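Local coordinates for protein glucosamine--fructose-6-phosphate aminotransferase [isomerizing] (Francisella tularensis subsp. tularensis, PDB 3TBF) that probably makes glucosamine 6-phosphate from fructose 6-phosphate and glutamine, its C-terminal part being built of two sugar-isomerase (SIS) domains, at residues A[50-61]-A[100-108]; A[89-97]-A[116-127]. All coordinates share one frame; numbering follows the deposited sequence.

In the fold
Both contacts lie in the first SIS domain of the chain, whose parallel five-stranded sheet has the order 2-1-3-4-5. Contact 1 is the buried one: it joins strands 56-61 and 103-109 in the middle of that sheet by a ladder of backbone hydrogen bonds, with aliphatic side chains on one face. Contact 2, about 13 Å away between centres, is only partly buried and pairs two helices, 89-92 and 115-124, through salt-bridge and lysine-to-carbonyl chemistry close to the second subunit. The segments alternate along the chain, and the two contacts meet directly: Ala61 O probably accepts a hydrogen bond from Ala89 N, and Phe105 packs on Leu121 and Ser124.

Contact 1. Residues A[50-61]-A[100-108]; sequences LFEKTKHICIVA and VDGSLFVSI
Leu104 is the tight point between residues 50-61 and 100-108. It leaves the sheet on the side of Ile57 and Ile59, and with CG anti to the backbone N (chi1 179°) its methyls reach Leu50 and Phe51 of helix 47-52. Its CD1 presses on Leu50 CD2 at 3.4 Å, closer than usual for two methyls, the side chains crossing at about a right angle, while CD2 comes to the edge of the Phe51 ring. Val106 lies alongside Ile59 on this face, and Ile59 CG2 meets Ile108 CD1 at 3.5 Å. The strands are joined by a parallel ladder in which Cys58 N reaches Leu104 O and Val106 N reaches Cys58 O, each at 2.8 Å; it weakens at Ile108. The solvent side lies at the type II turn 100-103, where Lys53, Lys55 and Asp101 are exposed and pack little. The backbone is still held there, Gly102 O accepting from Lys55 N at 2.6 Å and His56 N at 3.2 Å. Val100 lies over one face of the buried His56 imidazole. Strand 84-88 pairs with the far edge of 56-61, helix 165-184 packs on Phe51 and Ile108, and helix 115-124 covers Val60 and Phe105 on the other face, as in the three-layered SIS fold.

Contact 2. Residues A[89-97]-A[116-127]; sequences ASEIRYRDN and DTLESLRKSKKQ
Arg93 and Asp116 form the salt bridge between residues 89-97 and 116-127. The arginine chain is fully extended from CG to NE, which carries its guanidinium alongside Glu119 to Asp116, and NH1 meets Asp116 OD1 at 2.6 Å. The carboxylate oxygen lies in the guanidinium plane, although the two planes are turned 60° apart. Both faces of the guanidinium are covered: Tyr94 OH lies over the centre of one, and Glu119 CB toward the rim of the other, 3.4 Å from Arg93 NE. The Glu119 carboxylate, in a salt bridge of poor geometry to Arg122, probably adds only a general electrostatic attraction.

Lysine-to-carbonyl bonds make up the second group. The Lys123 ammonium reaches the carbonyls of residues 92-95, where NZ donates to Ile92 O at 3.0 Å, nearly along the C=O axis, and also to Asn97 OD1 at 3.2 Å; Arg95 O lies 2.7 Å from Lys123 NZ. The ammonium thus ties together residues 92-97.

Van der Waals packing comes next: Ala89 CB meets Asp116 CB at 3.7 Å and the Thr117 backbone, and Ile92 CG2 touches Ser120 OG.

Helices 89-92 and 115-124 thus pack on one face of the SIS-domain parallel sheet, next to the dimer partner. Val60 of strand 56-61 touches Ala89, Ile92 and Ser120, and Phe105 of strand 103-109 meets Leu121. Helix 142-146 flanks Leu118, while Ser90 and Arg95 bind Glu264 and Glu77 of the second subunit.

Contact 1. Residues A[50-61]-A[100-108]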
loop_
_atom_site.group_PDB
_atom_site.type_symbol
_atom_site.label_atom_id
_atom_site.label_comp_id
_atom_site.label_asym_id
_atom_site.label_seq_id
_atom_site.Cartn_x
_atom_site.Cartn_y
_atom_site.Cartn_z
ATOM N N LEU A 50 -25.452 -16.325 2.859
ATOM C CA LEU A 50 -24.314 -15.565 3.338
ATOM C C LEU A 50 -24.024 -14.338 2.443
ATOM O O LEU A 50 -23.643 -13.263 2.913
ATOM C CB LEU A 50 -23.140 -16.511 3.329
ATOM C CG LEU A 50 -21.981 -16.256 4.256
ATOM C CD1 LEU A 50 -22.044 -17.261 5.425
ATOM C CD2 LEU A 50 -20.704 -16.423 3.454
ATOM N N PHE A 51 -24.229 -14.493 1.147
ATOM C CA PHE A 51 -24.022 -13.403 0.224
ATOM C C PHE A 51 -25.176 -12.390 0.265
ATOM O O PHE A 51 -24.983 -11.214 -0.049
ATOM C CB PHE A 51 -23.876 -13.924 -1.206
ATOM C CG PHE A 51 -22.619 -14.737 -1.473
ATOM C CD1 PHE A 51 -21.484 -14.623 -0.682
ATOM C CD2 PHE A 51 -22.568 -15.588 -2.582
ATOM C CE1 PHE A 51 -20.340 -15.351 -0.969
ATOM C CE2 PHE A 51 -21.414 -16.317 -2.869
ATOM C CZ PHE A 51 -20.300 -16.185 -2.064
ATOM N N GLU A 52 -26.381 -12.847 0.609
ATOM C CA GLU A 52 -27.536 -11.955 0.710
ATOM C C GLU A 52 -27.342 -11.042 1.894
ATOM O O GLU A 52 -27.760 -9.912 1.859
ATOM C CB GLU A 52 -28.827 -12.737 0.889
ATOM C CG GLU A 52 -29.139 -13.638 -0.284
ATOM C CD GLU A 52 -30.524 -14.322 -0.215
ATOM O OE1 GLU A 52 -30.949 -14.772 0.892
ATOM O OE2 GLU A 52 -31.165 -14.432 -1.291
ATOM N N LYS A 53 -26.691 -11.533 2.936
ATOM C CA LYS A 53 -26.378 -10.719 4.123
ATOM C C LYS A 53 -25.139 -9.817 3.997
ATOM O O LYS A 53 -24.919 -8.973 4.838
ATOM C CB LYS A 53 -26.107 -11.627 5.314
ATOM C CG LYS A 53 -27.223 -12.558 5.733
ATOM C CD LYS A 53 -26.669 -13.522 6.811
ATOM C CE LYS A 53 -27.746 -14.491 7.380
ATOM N NZ LYS A 53 -27.201 -15.413 8.450
ATOM N N THR A 54 -24.318 -10.017 2.979
ATOM C CA THR A 54 -23.051 -9.335 2.853
ATOM C C THR A 54 -23.278 -7.944 2.400
ATOM O O THR A 54 -23.997 -7.738 1.428
ATOM C CB THR A 54 -22.164 -10.015 1.835
ATOM O OG1 THR A 54 -21.798 -11.290 2.345
ATOM C CG2 THR A 54 -20.911 -9.179 1.494
ATOM N N LYS A 55 -22.694 -6.989 3.129
ATOM C CA LYS A 55 -22.773 -5.572 2.766
ATOM C C LYS A 55 -21.395 -4.945 2.602
ATOM O O LYS A 55 -21.225 -3.818 2.109
ATOM C CB LYS A 55 -23.548 -4.779 3.800
ATOM C CG LYS A 55 -24.568 -5.577 4.562
ATOM C CD LYS A 55 -25.969 -4.966 4.493
ATOM C CE LYS A 55 -26.635 -5.370 3.183
ATOM N NZ LYS A 55 -27.042 -6.828 3.136
ATOM N N HIS A 56 -20.409 -5.679 3.031
ATOM C CA HIS A 56 -19.078 -5.228 2.923
ATOM C C HIS A 56 -18.209 -6.444 2.823
ATOM O O HIS A 56 -18.438 -7.432 3.452
ATOM C CB HIS A 56 -18.720 -4.424 4.173
ATOM C CG HIS A 56 -17.340 -3.863 4.142
ATOM N ND1 HIS A 56 -16.242 -4.582 4.558
ATOM C CD2 HIS A 56 -16.875 -2.644 3.764
ATOM C CE1 HIS A 56 -15.157 -3.842 4.412
ATOM N NE2 HIS A 56 -15.512 -2.661 3.931
ATOM N N ILE A 57 -17.187 -6.344 2.021
ATOM C CA ILE A 57 -16.277 -7.446 1.824
ATOM C C ILE A 57 -14.903 -7.058 2.307
ATOM O O ILE A 57 -14.365 -6.073 1.846
ATOM C CB ILE A 57 -16.189 -7.804 0.358
ATOM C CG1 ILE A 57 -17.495 -8.386 -0.098
ATOM C CG2 ILE A 57 -15.080 -8.792 0.133
ATOM C CD1 ILE A 57 -17.566 -8.436 -1.537
ATOM N N CYS A 58 -14.342 -7.905 3.184
ATOM C CA CYS A 58 -13.067 -7.674 3.856
ATOM C C CYS A 58 -12.080 -8.722 3.397
ATOM O O CYS A 58 -12.164 -9.885 3.806
ATOM C CB CYS A 58 -13.254 -7.794 5.391
ATOM S SG CYS A 58 -12.352 -6.594 6.403
ATOM N N ILE A 59 -11.137 -8.345 2.545
ATOM C CA ILE A 59 -10.195 -9.336 1.976
ATOM C C ILE A 59 -8.911 -9.248 2.801
ATOM O O ILE A 59 -8.352 -8.164 2.973
ATOM C CB ILE A 59 -9.894 -9.095 0.536
ATOM C CG1 ILE A 59 -11.152 -9.213 -0.324
ATOM C CG2 ILE A 59 -8.906 -10.128 -0.007
ATOM C CD1 ILE A 59 -10.902 -8.898 -1.824
ATOM N N VAL A 60 -8.484 -10.392 3.327
ATOM C CA VAL A 60 -7.268 -10.528 4.088
ATOM C C VAL A 60 -6.334 -11.551 3.455
ATOM O O VAL A 60 -6.740 -12.666 3.141
ATOM C CB VAL A 60 -7.587 -10.981 5.525
ATOM C CG1 VAL A 60 -6.296 -11.212 6.345
ATOM C CG2 VAL A 60 -8.480 -9.928 6.186
ATOM N N ALA A 61 -5.073 -11.186 3.278
ATOM C CA ALA A 61 -4.117 -12.082 2.634
ATOM C C ALA A 61 -2.675 -11.577 2.786
ATOM O O ALA A 61 -2.429 -10.481 3.338
ATOM C CB ALA A 61 -4.457 -12.237 1.148
ATOM N N VAL A 100 -17.362 -3.420 10.034
ATOM C CA VAL A 100 -18.666 -2.960 9.524
ATOM C C VAL A 100 -19.774 -4.053 9.681
ATOM O O VAL A 100 -19.517 -5.255 9.502
ATOM C CB VAL A 100 -18.516 -2.604 8.008
ATOM C CG1 VAL A 100 -19.842 -2.276 7.404
ATOM C CG2 VAL A 100 -17.465 -1.423 7.802
ATOM N N ASP A 101 -20.999 -3.661 10.015
ATOM C CA ASP A 101 -22.100 -4.649 9.983
ATOM C C ASP A 101 -22.209 -5.276 8.582
ATOM O O ASP A 101 -22.051 -4.606 7.567
ATOM C CB ASP A 101 -23.470 -4.032 10.346
ATOM C CG ASP A 101 -23.828 -4.141 11.864
ATOM O OD1 ASP A 101 -23.277 -4.988 12.625
ATOM O OD2 ASP A 101 -24.715 -3.359 12.297
ATOM N N GLY A 102 -22.493 -6.569 8.548
ATOM C CA GLY A 102 -22.685 -7.262 7.278
ATOM C C GLY A 102 -21.406 -7.515 6.487
ATOM O O GLY A 102 -21.438 -7.662 5.264
ATOM N N SER A 103 -20.293 -7.587 7.213
ATOM C CA SER A 103 -18.992 -7.773 6.622
ATOM C C SER A 103 -18.706 -9.238 6.368
ATOM O O SER A 103 -18.870 -10.055 7.270
ATOM C CB SER A 103 -17.923 -7.237 7.552
ATOM O OG SER A 103 -17.445 -6.033 7.048
ATOM N N LEU A 104 -18.247 -9.557 5.165
ATOM C CA LEU A 104 -17.827 -10.911 4.835
ATOM C C LEU A 104 -16.323 -10.940 4.889
ATOM O O LEU A 104 -15.671 -10.076 4.318
ATOM C CB LEU A 104 -18.298 -11.275 3.422
ATOM C CG LEU A 104 -17.931 -12.648 2.897
ATOM C CD1 LEU A 104 -18.701 -13.699 3.712
ATOM C CD2 LEU A 104 -18.174 -12.739 1.395
ATOM N N PHE A 105 -15.784 -11.887 5.629
ATOM C CA PHE A 105 -14.356 -12.091 5.745
ATOM C C PHE A 105 -13.911 -13.043 4.623
ATOM O O PHE A 105 -14.342 -14.175 4.538
ATOM C CB PHE A 105 -14.017 -12.667 7.132
ATOM C CG PHE A 105 -12.551 -12.831 7.374
ATOM C CD1 PHE A 105 -11.867 -13.945 6.893
ATOM C CD2 PHE A 105 -11.834 -11.870 8.036
ATOM C CE1 PHE A 105 -10.486 -14.089 7.099
ATOM C CE2 PHE A 105 -10.460 -12.029 8.272
ATOM C CZ PHE A 105 -9.793 -13.129 7.771
ATOM N N VAL A 106 -13.098 -12.543 3.708
ATOM C CA VAL A 106 -12.604 -13.313 2.588
ATOM C C VAL A 106 -11.106 -13.436 2.756
ATOM O O VAL A 106 -10.403 -12.421 2.863
ATOM C CB VAL A 106 -12.865 -12.614 1.295
ATOM C CG1 VAL A 106 -12.178 -13.371 0.101
ATOM C CG2 VAL A 106 -14.337 -12.476 1.080
ATOM N N SER A 107 -10.610 -14.669 2.842
ATOM C CA SER A 107 -9.184 -14.897 2.821
ATOM C C SER A 107 -8.733 -15.526 1.484
ATOM O O SER A 107 -9.501 -16.151 0.749
ATOM C CB SER A 107 -8.786 -15.767 3.989
ATOM O OG SER A 107 -9.404 -17.011 3.936
ATOM N N ILE A 108 -7.510 -15.231 1.096
ATOM C CA ILE A 108 -6.991 -15.784 -0.124
ATOM C C ILE A 108 -5.694 -16.480 0.215
ATOM O O ILE A 108 -4.833 -15.879 0.825
ATOM C CB ILE A 108 -6.705 -14.691 -1.143
ATOM C CG1 ILE A 108 -7.953 -13.805 -1.376
ATOM C CG2 ILE A 108 -6.271 -15.329 -2.465
ATOM C CD1 ILE A 108 -7.699 -12.594 -2.247
#

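Contact 2. Residues A[89-97]-A[116-127]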
loop_
_atom_site.group_PDB
_atom_site.type_symbol
_atom_site.label_atom_id
_atom_site.label_comp_id
_atom_site.label_asym_id
_atom_site.label_seq_id
_atom_site.Cartn_x
_atom_site.Cartn_y
_atom_site.Cartn_z
ATOM N N ALA A 89 -2.456 -9.465 6.078
ATOM C CA ALA A 89 -2.764 -10.322 7.205
ATOM C C ALA A 89 -1.873 -10.076 8.444
ATOM O O ALA A 89 -2.341 -10.174 9.545
ATOM C CB ALA A 89 -2.633 -11.746 6.772
ATOM N N SER A 90 -0.589 -9.828 8.275
ATOM C CA SER A 90 0.252 -9.646 9.434
ATOM C C SER A 90 -0.008 -8.351 10.145
ATOM O O SER A 90 0.432 -8.197 11.291
ATOM C CB SER A 90 1.704 -9.693 9.046
ATOM O OG SER A 90 2.062 -8.545 8.302
ATOM N N GLU A 91 -0.750 -7.436 9.519
ATOM C CA GLU A 91 -1.148 -6.194 10.203
ATOM C C GLU A 91 -2.526 -6.293 10.823
ATOM O O GLU A 91 -2.677 -5.894 12.002
ATOM C CB GLU A 91 -1.086 -5.016 9.261
ATOM C CG GLU A 91 0.348 -4.670 8.935
ATOM C CD GLU A 91 1.039 -3.929 10.103
ATOM O OE1 GLU A 91 0.345 -3.084 10.695
ATOM O OE2 GLU A 91 2.226 -4.178 10.440
ATOM N N ILE A 92 -3.525 -6.812 10.095
ATOM C CA ILE A 92 -4.868 -6.837 10.649
ATOM C C ILE A 92 -4.933 -7.777 11.827
ATOM O O ILE A 92 -5.731 -7.588 12.757
ATOM C CB ILE A 92 -5.970 -7.184 9.625
ATOM C CG1 ILE A 92 -7.358 -6.852 10.178
ATOM C CG2 ILE A 92 -5.929 -8.630 9.163
ATOM C CD1 ILE A 92 -8.447 -7.254 9.125
ATOM N N ARG A 93 -4.078 -8.784 11.815
ATOM C CA ARG A 93 -4.078 -9.806 12.886
ATOM C C ARG A 93 -3.894 -9.216 14.285
ATOM O O ARG A 93 -4.550 -9.611 15.240
ATOM C CB ARG A 93 -2.945 -10.781 12.631
ATOM C CG ARG A 93 -2.853 -11.829 13.620
ATOM C CD ARG A 93 -1.681 -12.735 13.357
ATOM N NE ARG A 93 -1.595 -13.751 14.407
ATOM C CZ ARG A 93 -0.641 -14.659 14.442
ATOM N NH1 ARG A 93 0.254 -14.676 13.477
ATOM N NH2 ARG A 93 -0.577 -15.537 15.422
ATOM N N TYR A 94 -2.978 -8.261 14.375
ATOM C CA TYR A 94 -2.621 -7.634 15.639
ATOM C C TYR A 94 -3.210 -6.260 15.824
ATOM O O TYR A 94 -2.964 -5.653 16.820
ATOM C CB TYR A 94 -1.117 -7.539 15.732
ATOM C CG TYR A 94 -0.429 -8.882 15.693
ATOM C CD1 TYR A 94 0.390 -9.229 14.616
ATOM C CD2 TYR A 94 -0.600 -9.809 16.718
ATOM C CE1 TYR A 94 0.992 -10.461 14.535
ATOM C CE2 TYR A 94 0.023 -11.067 16.666
ATOM C CZ TYR A 94 0.809 -11.378 15.563
ATOM O OH TYR A 94 1.428 -12.600 15.499
ATOM N N ARG A 95 -4.028 -5.776 14.906
ATOM C CA ARG A 95 -4.530 -4.427 14.977
ATOM C C ARG A 95 -5.905 -4.426 15.598
ATOM O O ARG A 95 -6.676 -5.354 15.450
ATOM C CB ARG A 95 -4.599 -3.837 13.579
ATOM C CG ARG A 95 -5.143 -2.465 13.467
ATOM C CD ARG A 95 -4.916 -1.920 12.087
ATOM N NE ARG A 95 -5.909 -2.312 11.090
ATOM C CZ ARG A 95 -7.185 -1.909 11.106
ATOM N NH1 ARG A 95 -7.649 -1.126 12.083
ATOM N NH2 ARG A 95 -8.020 -2.311 10.166
ATOM N N ASP A 96 -6.210 -3.334 16.276
ATOM C CA ASP A 96 -7.458 -3.198 16.971
ATOM C C ASP A 96 -8.493 -2.591 16.000
ATOM O O ASP A 96 -8.713 -1.360 16.004
ATOM C CB ASP A 96 -7.190 -2.304 18.178
ATOM C CG ASP A 96 -8.175 -2.517 19.288
ATOM O OD1 ASP A 96 -9.342 -2.793 18.918
ATOM O OD2 ASP A 96 -7.789 -2.399 20.508
ATOM N N ASN A 97 -9.102 -3.431 15.157
ATOM C CA ASN A 97 -9.963 -2.955 14.079
ATOM C C ASN A 97 -11.457 -3.049 14.370
ATOM O O ASN A 97 -11.890 -3.728 15.304
ATOM C CB ASN A 97 -9.686 -3.721 12.798
ATOM C CG ASN A 97 -10.089 -5.176 12.899
ATOM O OD1 ASN A 97 -9.769 -5.858 13.875
ATOM N ND2 ASN A 97 -10.798 -5.661 11.893
ATOM N N ASP A 116 -0.518 -16.047 9.297
ATOM C CA ASP A 116 -1.202 -14.798 9.597
ATOM C C ASP A 116 -2.635 -14.717 9.032
ATOM O O ASP A 116 -3.563 -14.250 9.705
ATOM C CB ASP A 116 -0.365 -13.631 9.082
ATOM C CG ASP A 116 0.918 -13.390 9.927
ATOM O OD1 ASP A 116 0.916 -13.632 11.164
ATOM O OD2 ASP A 116 1.923 -12.925 9.334
ATOM N N THR A 117 -2.801 -15.140 7.803
ATOM C CA THR A 117 -4.120 -15.272 7.226
ATOM C C THR A 117 -5.024 -16.200 8.038
ATOM O O THR A 117 -6.164 -15.843 8.387
ATOM C CB THR A 117 -4.028 -15.805 5.801
ATOM O OG1 THR A 117 -3.096 -14.989 5.094
ATOM C CG2 THR A 117 -5.357 -15.716 5.119
ATOM N N LEU A 118 -4.519 -17.391 8.336
ATOM C CA LEU A 118 -5.271 -18.340 9.146
ATOM C C LEU A 118 -5.594 -17.770 10.509
ATOM O O LEU A 118 -6.710 -17.913 10.987
ATOM C CB LEU A 118 -4.469 -19.621 9.324
ATOM C CG LEU A 118 -5.108 -20.690 10.171
ATOM C CD1 LEU A 118 -6.414 -21.150 9.590
ATOM C CD2 LEU A 118 -4.130 -21.852 10.292
ATOM N N GLU A 119 -4.643 -17.112 11.154
ATOM C CA GLU A 119 -4.963 -16.544 12.452
ATOM C C GLU A 119 -5.904 -15.318 12.364
ATOM O O GLU A 119 -6.619 -15.041 13.309
ATOM C CB GLU A 119 -3.686 -16.193 13.186
ATOM C CG GLU A 119 -2.834 -17.414 13.523
ATOM C CD GLU A 119 -3.498 -18.302 14.568
ATOM O OE1 GLU A 119 -4.384 -17.794 15.321
ATOM O OE2 GLU A 119 -3.124 -19.510 14.607
ATOM N N SER A 120 -5.900 -14.579 11.247
ATOM C CA SER A 120 -6.904 -13.535 11.020
ATOM C C SER A 120 -8.273 -14.165 10.883
ATOM O O SER A 120 -9.257 -13.631 11.385
ATOM C CB SER A 120 -6.599 -12.702 9.775
ATOM O OG SER A 120 -5.425 -11.955 9.970
ATOM N N LEU A 121 -8.361 -15.326 10.243
ATOM C CA LEU A 121 -9.660 -15.938 10.182
ATOM C C LEU A 121 -10.122 -16.296 11.616
ATOM O O LEU A 121 -11.247 -16.002 12.012
ATOM C CB LEU A 121 -9.673 -17.108 9.212
ATOM C CG LEU A 121 -10.933 -17.992 9.186
ATOM C CD1 LEU A 121 -12.143 -17.222 8.745
ATOM C CD2 LEU A 121 -10.753 -19.255 8.324
ATOM N N ARG A 122 -9.244 -16.869 12.419
ATOM C CA ARG A 122 -9.643 -17.302 13.757
ATOM C C ARG A 122 -10.097 -16.139 14.606
ATOM O O ARG A 122 -11.072 -16.254 15.350
ATOM C CB ARG A 122 -8.527 -18.080 14.441
ATOM C CG ARG A 122 -8.402 -19.453 13.813
ATOM C CD ARG A 122 -7.061 -20.078 14.045
ATOM N NE ARG A 122 -7.050 -21.427 13.465
ATOM C CZ ARG A 122 -6.015 -22.265 13.523
ATOM N NH1 ARG A 122 -4.893 -21.893 14.130
ATOM N NH2 ARG A 122 -6.094 -23.467 12.971
ATOM N N LYS A 123 -9.417 -15.013 14.469
ATOM C CA LYS A 123 -9.800 -13.822 15.186
ATOM C C LYS A 123 -11.164 -13.321 14.719
ATOM O O LYS A 123 -12.004 -12.933 15.532
ATOM C CB LYS A 123 -8.694 -12.767 15.042
ATOM C CG LYS A 123 -9.139 -11.330 15.151
ATOM C CD LYS A 123 -7.958 -10.336 15.202
ATOM C CE LYS A 123 -8.376 -8.983 14.534
ATOM N NZ LYS A 123 -7.578 -7.868 15.065
ATOM N N SER A 124 -11.410 -13.384 13.422
ATOM C CA SER A 124 -12.661 -12.880 12.845
ATOM C C SER A 124 -13.903 -13.550 13.436
ATOM O O SER A 124 -15.010 -13.019 13.382
ATOM C CB SER A 124 -12.636 -13.074 11.324
ATOM O OG SER A 124 -13.044 -14.366 11.005
ATOM N N LYS A 125 -13.724 -14.757 13.937
ATOM C CA LYS A 125 -14.861 -15.528 14.465
ATOM C C LYS A 125 -15.392 -15.005 15.801
ATOM O O LYS A 125 -16.517 -15.285 16.163
ATOM C CB LYS A 125 -14.502 -17.008 14.574
ATOM C CG LYS A 125 -14.882 -17.708 13.278
ATOM C CD LYS A 125 -13.952 -18.776 12.949
ATOM C CE LYS A 125 -14.422 -19.488 11.705
ATOM N NZ LYS A 125 -14.153 -20.941 11.885
ATOM N N LYS A 126 -14.581 -14.220 16.489
ATOM C CA LYS A 126 -15.021 -13.457 17.637
ATOM C C LYS A 126 -15.498 -12.053 17.269
ATOM O O LYS A 126 -15.745 -11.278 18.163
ATOM C CB LYS A 126 -13.861 -13.261 18.590
ATOM C CG LYS A 126 -13.298 -14.560 19.135
ATOM C CD LYS A 126 -11.825 -14.390 19.468
ATOM C CE LYS A 126 -11.195 -15.716 19.860
ATOM N NZ LYS A 126 -9.790 -15.494 20.319
ATOM N N GLN A 127 -15.619 -11.711 15.986
ATOM C CA GLN A 127 -15.968 -10.339 15.631
ATOM C C GLN A 127 -17.291 -10.335 14.899
ATOM O O GLN A 127 -17.895 -11.368 14.633
ATOM C CB GLN A 127 -14.837 -9.686 14.819
ATOM C CG GLN A 127 -13.562 -9.451 15.656
ATOM C CD GLN A 127 -12.403 -8.790 14.890
ATOM O OE1 GLN A 127 -11.860 -7.756 15.323
ATOM N NE2 GLN A 127 -12.003 -9.394 13.781
#